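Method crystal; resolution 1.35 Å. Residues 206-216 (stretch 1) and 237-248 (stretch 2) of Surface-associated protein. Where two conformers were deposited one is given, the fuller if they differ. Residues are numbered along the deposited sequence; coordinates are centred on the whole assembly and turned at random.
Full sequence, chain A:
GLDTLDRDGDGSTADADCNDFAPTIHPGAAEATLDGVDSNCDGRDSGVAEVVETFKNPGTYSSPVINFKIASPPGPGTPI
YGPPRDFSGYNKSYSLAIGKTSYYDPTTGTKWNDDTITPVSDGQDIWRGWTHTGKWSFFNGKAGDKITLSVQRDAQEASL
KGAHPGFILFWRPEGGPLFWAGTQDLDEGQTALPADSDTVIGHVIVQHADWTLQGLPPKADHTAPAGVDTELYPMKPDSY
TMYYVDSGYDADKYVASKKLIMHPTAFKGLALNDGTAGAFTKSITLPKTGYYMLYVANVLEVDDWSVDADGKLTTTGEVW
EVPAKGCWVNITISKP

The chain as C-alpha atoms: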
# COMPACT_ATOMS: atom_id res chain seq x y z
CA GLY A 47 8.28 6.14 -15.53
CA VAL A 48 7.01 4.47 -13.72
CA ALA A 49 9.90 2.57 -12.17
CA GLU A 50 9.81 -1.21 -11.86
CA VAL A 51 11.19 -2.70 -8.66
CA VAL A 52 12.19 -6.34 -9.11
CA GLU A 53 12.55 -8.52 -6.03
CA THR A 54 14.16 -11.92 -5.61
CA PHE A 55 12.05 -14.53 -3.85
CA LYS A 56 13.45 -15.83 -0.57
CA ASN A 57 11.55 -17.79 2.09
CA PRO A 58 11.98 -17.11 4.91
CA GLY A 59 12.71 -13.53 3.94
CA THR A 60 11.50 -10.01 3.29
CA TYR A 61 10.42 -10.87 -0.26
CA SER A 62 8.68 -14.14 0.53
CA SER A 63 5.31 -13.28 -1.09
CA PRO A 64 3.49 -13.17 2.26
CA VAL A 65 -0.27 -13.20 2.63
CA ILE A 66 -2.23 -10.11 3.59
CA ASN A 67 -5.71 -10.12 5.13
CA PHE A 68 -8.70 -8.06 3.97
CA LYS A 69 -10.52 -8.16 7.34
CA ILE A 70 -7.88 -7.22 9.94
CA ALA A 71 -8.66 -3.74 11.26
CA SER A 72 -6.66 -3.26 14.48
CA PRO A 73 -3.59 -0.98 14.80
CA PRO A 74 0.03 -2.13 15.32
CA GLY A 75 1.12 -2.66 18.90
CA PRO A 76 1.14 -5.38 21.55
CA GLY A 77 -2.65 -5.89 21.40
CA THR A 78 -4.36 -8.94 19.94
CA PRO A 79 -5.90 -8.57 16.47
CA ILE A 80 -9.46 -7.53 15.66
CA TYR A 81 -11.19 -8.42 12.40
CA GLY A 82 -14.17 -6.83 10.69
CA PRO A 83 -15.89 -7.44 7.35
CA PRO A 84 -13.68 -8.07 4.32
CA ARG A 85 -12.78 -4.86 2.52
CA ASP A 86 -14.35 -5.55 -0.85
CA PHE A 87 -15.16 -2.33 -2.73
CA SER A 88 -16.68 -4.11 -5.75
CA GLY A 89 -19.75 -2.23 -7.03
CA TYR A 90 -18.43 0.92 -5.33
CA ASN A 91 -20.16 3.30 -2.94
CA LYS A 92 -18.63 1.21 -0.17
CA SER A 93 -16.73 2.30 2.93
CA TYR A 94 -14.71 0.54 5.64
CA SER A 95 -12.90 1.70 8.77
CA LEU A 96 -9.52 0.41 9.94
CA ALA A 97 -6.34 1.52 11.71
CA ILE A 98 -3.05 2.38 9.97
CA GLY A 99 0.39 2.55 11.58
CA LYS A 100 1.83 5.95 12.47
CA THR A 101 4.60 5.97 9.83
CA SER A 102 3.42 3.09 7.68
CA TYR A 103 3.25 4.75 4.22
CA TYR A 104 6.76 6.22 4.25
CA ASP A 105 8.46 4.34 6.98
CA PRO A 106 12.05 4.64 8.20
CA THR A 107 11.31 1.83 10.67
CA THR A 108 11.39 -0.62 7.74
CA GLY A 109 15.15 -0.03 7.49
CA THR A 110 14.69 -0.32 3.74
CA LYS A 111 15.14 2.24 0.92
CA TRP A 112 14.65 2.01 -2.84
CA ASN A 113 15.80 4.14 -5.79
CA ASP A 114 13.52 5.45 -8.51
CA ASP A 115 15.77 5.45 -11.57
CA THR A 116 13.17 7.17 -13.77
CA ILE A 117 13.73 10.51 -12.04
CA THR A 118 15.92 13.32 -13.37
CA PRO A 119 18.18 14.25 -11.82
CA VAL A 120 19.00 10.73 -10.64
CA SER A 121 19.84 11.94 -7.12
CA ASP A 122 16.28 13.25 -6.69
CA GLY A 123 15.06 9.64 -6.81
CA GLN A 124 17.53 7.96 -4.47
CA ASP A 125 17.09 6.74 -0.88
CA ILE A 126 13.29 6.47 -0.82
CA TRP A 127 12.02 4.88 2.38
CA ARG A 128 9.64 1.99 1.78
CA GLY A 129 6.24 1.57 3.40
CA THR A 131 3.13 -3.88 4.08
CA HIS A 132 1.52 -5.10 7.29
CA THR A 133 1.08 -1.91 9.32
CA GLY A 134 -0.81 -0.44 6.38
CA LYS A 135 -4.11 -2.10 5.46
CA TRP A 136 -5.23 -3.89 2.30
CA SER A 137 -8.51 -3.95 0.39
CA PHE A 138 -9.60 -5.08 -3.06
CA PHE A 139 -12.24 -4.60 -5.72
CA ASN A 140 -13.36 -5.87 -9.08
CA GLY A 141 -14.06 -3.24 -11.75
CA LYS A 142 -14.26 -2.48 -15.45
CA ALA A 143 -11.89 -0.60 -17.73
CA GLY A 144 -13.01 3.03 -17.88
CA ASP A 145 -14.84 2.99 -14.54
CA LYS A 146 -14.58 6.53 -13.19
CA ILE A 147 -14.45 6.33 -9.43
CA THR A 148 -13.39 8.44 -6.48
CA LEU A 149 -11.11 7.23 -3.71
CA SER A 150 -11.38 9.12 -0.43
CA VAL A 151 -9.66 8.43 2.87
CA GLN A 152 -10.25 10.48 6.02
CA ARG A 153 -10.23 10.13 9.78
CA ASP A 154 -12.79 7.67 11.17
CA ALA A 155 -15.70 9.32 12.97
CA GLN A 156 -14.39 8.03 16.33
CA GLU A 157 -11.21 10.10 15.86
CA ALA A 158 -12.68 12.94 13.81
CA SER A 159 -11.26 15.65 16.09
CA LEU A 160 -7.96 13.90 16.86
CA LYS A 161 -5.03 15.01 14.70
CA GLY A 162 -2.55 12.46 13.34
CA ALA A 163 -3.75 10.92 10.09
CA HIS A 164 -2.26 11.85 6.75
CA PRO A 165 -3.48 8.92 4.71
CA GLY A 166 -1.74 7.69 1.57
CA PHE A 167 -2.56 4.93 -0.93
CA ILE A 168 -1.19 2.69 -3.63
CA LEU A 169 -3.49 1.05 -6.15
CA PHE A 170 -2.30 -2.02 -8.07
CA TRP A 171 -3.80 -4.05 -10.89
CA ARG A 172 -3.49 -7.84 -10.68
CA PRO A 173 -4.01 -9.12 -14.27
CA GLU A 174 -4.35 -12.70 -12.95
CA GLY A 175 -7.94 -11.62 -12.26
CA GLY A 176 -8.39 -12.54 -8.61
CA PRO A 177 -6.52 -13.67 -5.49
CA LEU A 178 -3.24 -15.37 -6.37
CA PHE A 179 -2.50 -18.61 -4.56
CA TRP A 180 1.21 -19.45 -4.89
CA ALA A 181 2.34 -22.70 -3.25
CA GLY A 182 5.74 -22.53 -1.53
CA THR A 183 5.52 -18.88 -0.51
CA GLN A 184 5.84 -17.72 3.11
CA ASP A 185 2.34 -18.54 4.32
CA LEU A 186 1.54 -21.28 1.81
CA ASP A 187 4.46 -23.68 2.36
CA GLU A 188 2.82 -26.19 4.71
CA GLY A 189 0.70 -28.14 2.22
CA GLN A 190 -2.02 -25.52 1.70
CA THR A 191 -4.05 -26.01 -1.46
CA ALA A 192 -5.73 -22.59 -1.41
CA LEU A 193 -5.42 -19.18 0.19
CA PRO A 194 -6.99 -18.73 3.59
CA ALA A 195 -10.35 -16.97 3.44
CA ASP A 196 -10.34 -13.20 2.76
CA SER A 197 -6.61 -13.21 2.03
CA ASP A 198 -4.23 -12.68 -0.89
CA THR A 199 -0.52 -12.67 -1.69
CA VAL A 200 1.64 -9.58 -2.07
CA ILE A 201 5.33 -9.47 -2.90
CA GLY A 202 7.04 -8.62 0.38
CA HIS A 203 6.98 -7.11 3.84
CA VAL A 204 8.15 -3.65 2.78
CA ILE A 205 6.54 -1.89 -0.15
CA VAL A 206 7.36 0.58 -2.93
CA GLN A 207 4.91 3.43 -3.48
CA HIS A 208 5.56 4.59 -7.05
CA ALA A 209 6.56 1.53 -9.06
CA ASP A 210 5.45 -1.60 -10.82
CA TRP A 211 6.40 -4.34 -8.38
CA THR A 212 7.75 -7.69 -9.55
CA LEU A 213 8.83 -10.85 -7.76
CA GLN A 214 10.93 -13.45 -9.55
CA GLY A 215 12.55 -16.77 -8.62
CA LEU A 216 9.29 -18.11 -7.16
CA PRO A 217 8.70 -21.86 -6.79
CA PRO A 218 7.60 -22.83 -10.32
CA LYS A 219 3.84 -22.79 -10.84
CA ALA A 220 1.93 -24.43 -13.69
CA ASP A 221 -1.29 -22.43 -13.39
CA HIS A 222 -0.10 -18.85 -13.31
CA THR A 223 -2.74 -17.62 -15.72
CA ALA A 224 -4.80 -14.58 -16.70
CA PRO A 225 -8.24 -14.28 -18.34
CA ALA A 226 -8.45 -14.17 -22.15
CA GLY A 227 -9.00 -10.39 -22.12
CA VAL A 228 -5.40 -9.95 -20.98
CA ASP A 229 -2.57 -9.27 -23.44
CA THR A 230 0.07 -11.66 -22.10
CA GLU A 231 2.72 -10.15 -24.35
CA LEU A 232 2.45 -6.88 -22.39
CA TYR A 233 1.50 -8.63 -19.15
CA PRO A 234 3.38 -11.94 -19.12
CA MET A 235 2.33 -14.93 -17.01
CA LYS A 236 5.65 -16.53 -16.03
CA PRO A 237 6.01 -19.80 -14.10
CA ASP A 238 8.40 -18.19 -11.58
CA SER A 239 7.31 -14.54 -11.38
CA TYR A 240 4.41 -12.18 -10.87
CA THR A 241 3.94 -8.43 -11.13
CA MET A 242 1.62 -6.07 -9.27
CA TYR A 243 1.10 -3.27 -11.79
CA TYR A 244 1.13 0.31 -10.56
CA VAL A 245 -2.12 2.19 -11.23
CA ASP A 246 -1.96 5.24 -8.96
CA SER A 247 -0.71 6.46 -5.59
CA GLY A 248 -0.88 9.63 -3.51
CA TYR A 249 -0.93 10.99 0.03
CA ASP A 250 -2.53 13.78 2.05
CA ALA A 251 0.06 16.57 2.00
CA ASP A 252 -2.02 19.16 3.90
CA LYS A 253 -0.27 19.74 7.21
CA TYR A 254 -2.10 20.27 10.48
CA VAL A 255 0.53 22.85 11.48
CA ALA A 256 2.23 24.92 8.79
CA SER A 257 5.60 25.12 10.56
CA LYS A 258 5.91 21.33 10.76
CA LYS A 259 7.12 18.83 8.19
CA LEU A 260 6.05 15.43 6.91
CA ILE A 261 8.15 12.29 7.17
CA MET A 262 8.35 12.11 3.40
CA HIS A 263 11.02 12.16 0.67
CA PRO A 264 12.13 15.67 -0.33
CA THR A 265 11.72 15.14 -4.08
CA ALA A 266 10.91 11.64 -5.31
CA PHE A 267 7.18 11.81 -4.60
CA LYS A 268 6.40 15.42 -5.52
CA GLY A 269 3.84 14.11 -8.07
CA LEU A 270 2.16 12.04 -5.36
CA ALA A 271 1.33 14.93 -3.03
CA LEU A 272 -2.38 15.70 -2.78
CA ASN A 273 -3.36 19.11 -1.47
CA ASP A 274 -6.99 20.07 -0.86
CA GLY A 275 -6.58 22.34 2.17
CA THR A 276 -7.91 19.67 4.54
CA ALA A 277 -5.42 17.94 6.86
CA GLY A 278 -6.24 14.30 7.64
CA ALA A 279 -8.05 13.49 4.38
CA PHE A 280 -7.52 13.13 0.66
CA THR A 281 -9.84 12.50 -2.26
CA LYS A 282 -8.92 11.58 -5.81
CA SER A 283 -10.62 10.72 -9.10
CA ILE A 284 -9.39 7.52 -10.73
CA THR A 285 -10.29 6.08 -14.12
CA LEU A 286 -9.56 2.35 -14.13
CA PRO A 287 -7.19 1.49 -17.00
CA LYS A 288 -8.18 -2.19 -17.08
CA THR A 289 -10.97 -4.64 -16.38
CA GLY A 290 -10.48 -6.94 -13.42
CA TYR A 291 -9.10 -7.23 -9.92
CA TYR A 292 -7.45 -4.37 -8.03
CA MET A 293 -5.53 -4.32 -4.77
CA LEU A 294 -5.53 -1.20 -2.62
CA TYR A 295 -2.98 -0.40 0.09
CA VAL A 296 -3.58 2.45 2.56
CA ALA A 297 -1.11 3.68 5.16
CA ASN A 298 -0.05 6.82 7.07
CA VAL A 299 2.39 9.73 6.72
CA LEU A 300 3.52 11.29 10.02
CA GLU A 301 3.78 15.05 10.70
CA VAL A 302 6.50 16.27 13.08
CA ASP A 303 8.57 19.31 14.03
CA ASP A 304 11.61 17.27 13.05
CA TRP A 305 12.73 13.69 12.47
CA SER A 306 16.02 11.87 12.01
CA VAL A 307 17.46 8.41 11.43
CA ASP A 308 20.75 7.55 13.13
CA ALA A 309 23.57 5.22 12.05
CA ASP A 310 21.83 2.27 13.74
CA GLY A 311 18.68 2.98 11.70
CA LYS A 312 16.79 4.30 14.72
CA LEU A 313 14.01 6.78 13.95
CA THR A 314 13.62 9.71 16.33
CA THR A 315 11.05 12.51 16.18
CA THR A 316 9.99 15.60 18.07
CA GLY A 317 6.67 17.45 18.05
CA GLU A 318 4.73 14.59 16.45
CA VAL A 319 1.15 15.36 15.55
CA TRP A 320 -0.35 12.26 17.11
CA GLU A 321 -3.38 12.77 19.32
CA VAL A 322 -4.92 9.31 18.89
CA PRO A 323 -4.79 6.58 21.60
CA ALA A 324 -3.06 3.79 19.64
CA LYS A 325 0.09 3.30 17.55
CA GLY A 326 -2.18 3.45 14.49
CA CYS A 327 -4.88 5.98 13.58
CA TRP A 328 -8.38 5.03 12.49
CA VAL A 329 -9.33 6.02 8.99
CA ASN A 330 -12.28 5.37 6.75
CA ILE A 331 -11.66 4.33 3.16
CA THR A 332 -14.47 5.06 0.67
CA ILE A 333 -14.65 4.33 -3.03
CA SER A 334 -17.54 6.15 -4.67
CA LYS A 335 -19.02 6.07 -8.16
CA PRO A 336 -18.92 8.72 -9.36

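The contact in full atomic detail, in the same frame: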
# COMPACT_ATOMS: atom_id res chain seq x y z
N VAL A 206 7.02 -0.59 -2.13
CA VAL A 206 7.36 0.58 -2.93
C VAL A 206 6.09 1.29 -3.39
O VAL A 206 5.09 0.65 -3.76
CB VAL A 206 8.26 0.19 -4.14
CG1 VAL A 206 9.61 -0.31 -3.62
CG2 VAL A 206 7.59 -0.86 -5.01
N GLN A 207 6.13 2.63 -3.37
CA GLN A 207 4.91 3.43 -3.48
C GLN A 207 4.71 4.10 -4.83
O GLN A 207 3.69 4.76 -5.05
CB GLN A 207 4.89 4.51 -2.38
CG GLN A 207 5.28 4.00 -0.99
CD GLN A 207 6.76 4.17 -0.69
OE1 GLN A 207 7.61 3.94 -1.55
NE2 GLN A 207 7.09 4.52 0.55
N HIS A 208 5.67 3.95 -5.74
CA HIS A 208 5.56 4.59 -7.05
C HIS A 208 6.27 3.74 -8.09
O HIS A 208 7.16 4.23 -8.79
CB HIS A 208 6.16 6.00 -6.98
CG HIS A 208 5.82 6.87 -8.16
ND1 HIS A 208 6.59 7.95 -8.53
CD2 HIS A 208 4.79 6.82 -9.04
CE1 HIS A 208 6.05 8.53 -9.59
NE2 HIS A 208 4.95 7.86 -9.91
N ALA A 209 5.87 2.47 -8.18
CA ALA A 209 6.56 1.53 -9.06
C ALA A 209 5.70 0.32 -9.36
O ALA A 209 4.92 -0.14 -8.52
CB ALA A 209 7.89 1.08 -8.43
N ASP A 210 5.84 -0.22 -10.57
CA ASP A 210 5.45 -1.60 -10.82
C ASP A 210 6.30 -2.45 -9.89
O ASP A 210 7.47 -2.15 -9.65
CB ASP A 210 5.72 -2.00 -12.27
CG ASP A 210 4.77 -1.34 -13.26
OD1 ASP A 210 3.59 -1.14 -12.92
OD2 ASP A 210 5.21 -1.05 -14.40
N TRP A 211 5.71 -3.53 -9.38
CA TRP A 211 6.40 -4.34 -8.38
C TRP A 211 6.39 -5.79 -8.83
O TRP A 211 5.33 -6.37 -9.05
CB TRP A 211 5.69 -4.21 -7.03
CG TRP A 211 6.54 -4.53 -5.81
CD1 TRP A 211 7.91 -4.59 -5.73
CD2 TRP A 211 6.05 -4.77 -4.49
NE1 TRP A 211 8.30 -4.88 -4.43
CE2 TRP A 211 7.17 -4.99 -3.65
CE3 TRP A 211 4.76 -4.84 -3.94
CZ2 TRP A 211 7.04 -5.27 -2.29
CZ3 TRP A 211 4.63 -5.13 -2.58
CH2 TRP A 211 5.77 -5.34 -1.77
N THR A 212 7.58 -6.36 -8.98
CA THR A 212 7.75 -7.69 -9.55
C THR A 212 8.53 -8.58 -8.60
O THR A 212 9.47 -8.13 -7.93
CB THR A 212 8.47 -7.59 -10.91
OG1 THR A 212 7.62 -6.91 -11.83
CG2 THR A 212 8.82 -8.97 -11.48
N LEU A 213 8.14 -9.85 -8.55
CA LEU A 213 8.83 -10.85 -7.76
C LEU A 213 9.23 -11.97 -8.70
O LEU A 213 8.40 -12.48 -9.44
CB LEU A 213 7.90 -11.38 -6.66
CG LEU A 213 8.49 -12.41 -5.70
CD1 LEU A 213 9.77 -11.88 -5.02
CD2 LEU A 213 7.45 -12.84 -4.66
N GLN A 214 10.51 -12.34 -8.70
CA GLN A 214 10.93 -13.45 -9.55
C GLN A 214 11.67 -14.50 -8.73
O GLN A 214 11.97 -14.29 -7.56
CB GLN A 214 11.74 -12.94 -10.74
CG GLN A 214 12.98 -12.25 -10.33
CD GLN A 214 13.67 -11.51 -11.49
OE1 GLN A 214 13.11 -11.31 -12.58
NE2 GLN A 214 14.90 -11.08 -11.24
N GLY A 215 11.94 -15.65 -9.34
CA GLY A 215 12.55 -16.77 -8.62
C GLY A 215 11.61 -17.51 -7.69
O GLY A 215 12.05 -18.17 -6.74
N LEU A 216 10.30 -17.41 -7.95
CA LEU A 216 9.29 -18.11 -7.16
C LEU A 216 9.32 -19.62 -7.44
O LEU A 216 9.76 -20.03 -8.51
CB LEU A 216 7.90 -17.56 -7.49
CG LEU A 216 7.52 -16.23 -6.84
CD1 LEU A 216 6.49 -15.49 -7.68
CD2 LEU A 216 7.02 -16.48 -5.42
N PRO A 237 6.14 -18.74 -15.11
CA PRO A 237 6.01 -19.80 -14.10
C PRO A 237 6.70 -19.47 -12.77
O PRO A 237 6.44 -20.13 -11.77
CB PRO A 237 6.67 -21.01 -14.78
CG PRO A 237 7.64 -20.40 -15.73
CD PRO A 237 6.99 -19.15 -16.24
N ASP A 238 7.58 -18.46 -12.76
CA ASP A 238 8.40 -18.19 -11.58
C ASP A 238 8.36 -16.72 -11.14
O ASP A 238 9.22 -16.28 -10.37
CB ASP A 238 9.85 -18.54 -11.88
CG ASP A 238 10.50 -17.50 -12.76
OD1 ASP A 238 9.84 -17.07 -13.74
OD2 ASP A 238 11.65 -17.08 -12.45
N SER A 239 7.39 -15.97 -11.65
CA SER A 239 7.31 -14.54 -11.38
C SER A 239 5.86 -14.08 -11.35
O SER A 239 4.98 -14.73 -11.91
CB SER A 239 8.04 -13.75 -12.47
OG SER A 239 9.38 -14.18 -12.63
N TYR A 240 5.63 -12.96 -10.67
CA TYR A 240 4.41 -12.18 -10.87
C TYR A 240 4.68 -10.71 -10.63
O TYR A 240 5.66 -10.34 -9.97
CB TYR A 240 3.21 -12.69 -10.04
CG TYR A 240 3.25 -12.46 -8.54
CD1 TYR A 240 2.82 -11.26 -8.00
CD2 TYR A 240 3.65 -13.47 -7.68
CE1 TYR A 240 2.82 -11.06 -6.62
CE2 TYR A 240 3.65 -13.29 -6.29
CZ TYR A 240 3.23 -12.08 -5.78
OH TYR A 240 3.20 -11.87 -4.42
N THR A 241 3.82 -9.88 -11.22
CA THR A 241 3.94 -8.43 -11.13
C THR A 241 2.62 -7.83 -10.65
O THR A 241 1.54 -8.19 -11.12
CB THR A 241 4.33 -7.83 -12.50
OG1 THR A 241 5.61 -8.35 -12.89
CG2 THR A 241 4.40 -6.31 -12.45
N MET A 242 2.72 -6.94 -9.68
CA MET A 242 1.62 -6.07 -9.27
C MET A 242 1.82 -4.75 -9.99
O MET A 242 2.81 -4.06 -9.77
CB MET A 242 1.64 -5.89 -7.75
CG MET A 242 1.47 -7.20 -6.99
SD MET A 242 1.76 -7.08 -5.20
CE MET A 242 0.45 -5.96 -4.69
N TYR A 243 0.91 -4.43 -10.91
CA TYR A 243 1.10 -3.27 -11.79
C TYR A 243 0.61 -2.00 -11.13
O TYR A 243 -0.51 -1.94 -10.62
CB TYR A 243 0.40 -3.48 -13.14
CG TYR A 243 1.13 -4.53 -13.97
CD1 TYR A 243 2.17 -4.18 -14.83
CD2 TYR A 243 0.82 -5.87 -13.84
CE1 TYR A 243 2.85 -5.14 -15.57
CE2 TYR A 243 1.51 -6.84 -14.57
CZ TYR A 243 2.51 -6.46 -15.43
OH TYR A 243 3.20 -7.43 -16.14
N TYR A 244 1.47 -0.98 -11.13
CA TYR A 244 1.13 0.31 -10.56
C TYR A 244 -0.01 0.96 -11.33
O TYR A 244 0.06 1.07 -12.56
CB TYR A 244 2.34 1.22 -10.60
CG TYR A 244 2.09 2.62 -10.11
CD1 TYR A 244 2.15 2.91 -8.76
CD2 TYR A 244 1.82 3.65 -10.99
CE1 TYR A 244 1.92 4.18 -8.30
CE2 TYR A 244 1.60 4.94 -10.54
CZ TYR A 244 1.66 5.20 -9.19
OH TYR A 244 1.45 6.49 -8.74
N VAL A 245 -1.04 1.41 -10.62
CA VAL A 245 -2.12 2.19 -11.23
C VAL A 245 -2.04 3.65 -10.80
O VAL A 245 -2.04 4.56 -11.63
CB VAL A 245 -3.50 1.60 -10.89
CG1 VAL A 245 -4.61 2.43 -11.54
CG2 VAL A 245 -3.58 0.13 -11.33
N ASP A 246 -1.99 3.88 -9.50
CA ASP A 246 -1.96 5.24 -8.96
C ASP A 246 -1.50 5.20 -7.51
O ASP A 246 -1.52 4.15 -6.88
CB ASP A 246 -3.35 5.88 -9.08
CG ASP A 246 -3.32 7.41 -9.05
OD1 ASP A 246 -2.22 8.01 -9.05
OD2 ASP A 246 -4.43 8.00 -9.01
N SER A 247 -1.06 6.34 -7.00
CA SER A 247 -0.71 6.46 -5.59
C SER A 247 -0.75 7.94 -5.24
O SER A 247 -0.73 8.79 -6.13
CB SER A 247 0.66 5.86 -5.27
OG SER A 247 1.70 6.52 -5.99
N GLY A 248 -0.77 8.25 -3.95
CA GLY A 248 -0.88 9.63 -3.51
C GLY A 248 -0.99 9.67 -2.01
O GLY A 248 -1.28 8.66 -1.37
O HOH W 1 1.80 0.09 -14.47
O HOH W 2 10.54 -11.97 -13.93

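The two stretches pair as antiparallel β-strands, their axes 170° apart in direction and 4.6 Å apart at closest approach, and together they bury 806 Å². Two hydrogen-bonded pairs form the centre of the ladder. Trp-211 N donates to Met-242 O (3.0 Å) and Met-242 N returns a bond to Trp-211 O (2.7 Å); two residues further on, Leu-213 N donates to Tyr-240 O (2.9 Å) and Tyr-240 N to Leu-213 O (3.1 Å). Between them, Thr-212 and Thr-241 form a non-hydrogen-bonded pair, where the CA atoms close to 4.2 Å. Here their side chains supply the link instead: Thr-212 OG1 and Thr-241 OG1 are hydrogen-bonded at 2.7 Å.

Beyond Trp-211 the backbone ladder gives way to side-chain acceptors and donors. Tyr-244 N is satisfied by the carboxylate of Asp-210, at 2.8 Å from OD1, and a water donates to both Asp-210 OD1 (2.7 Å) and Tyr-244 O (2.8 Å), so this one carboxylate oxygen accepts two hydrogen bonds. Further along, Ser-247 OG donates to Gln-207 O (2.8 Å), and Tyr-244 OH is hydrogen-bonded to the same Ser-247 OG (2.8 Å). The His-208 ring directs its edge toward the face of Tyr-244 in an offset arrangement, centroids 5.3 Å apart.

At the other end, Leu-216 N donates to Asp-238 O (2.9 Å), while Gly-215 N, badly angled for that carbonyl, makes a weak bond to Asp-238 OD2 (3.4 Å). A second water joins the side chains of Gln-214 and Ser-239, lying 3.0 Å from Gln-214 OE1, to which it donates, and 2.8 Å from Ser-239 OG.

Opposite the threonine pair, the other sheet face is largely apolar: Met-242 SD lies 4.0 Å from Trp-211 CE3, approaching the indole obliquely, and Leu-213 CD2 lies 4.2 Å from Tyr-240 CE2. Leu-216 CD1 packs closer to that phenol ring, 3.5 Å from Tyr-240 CD2.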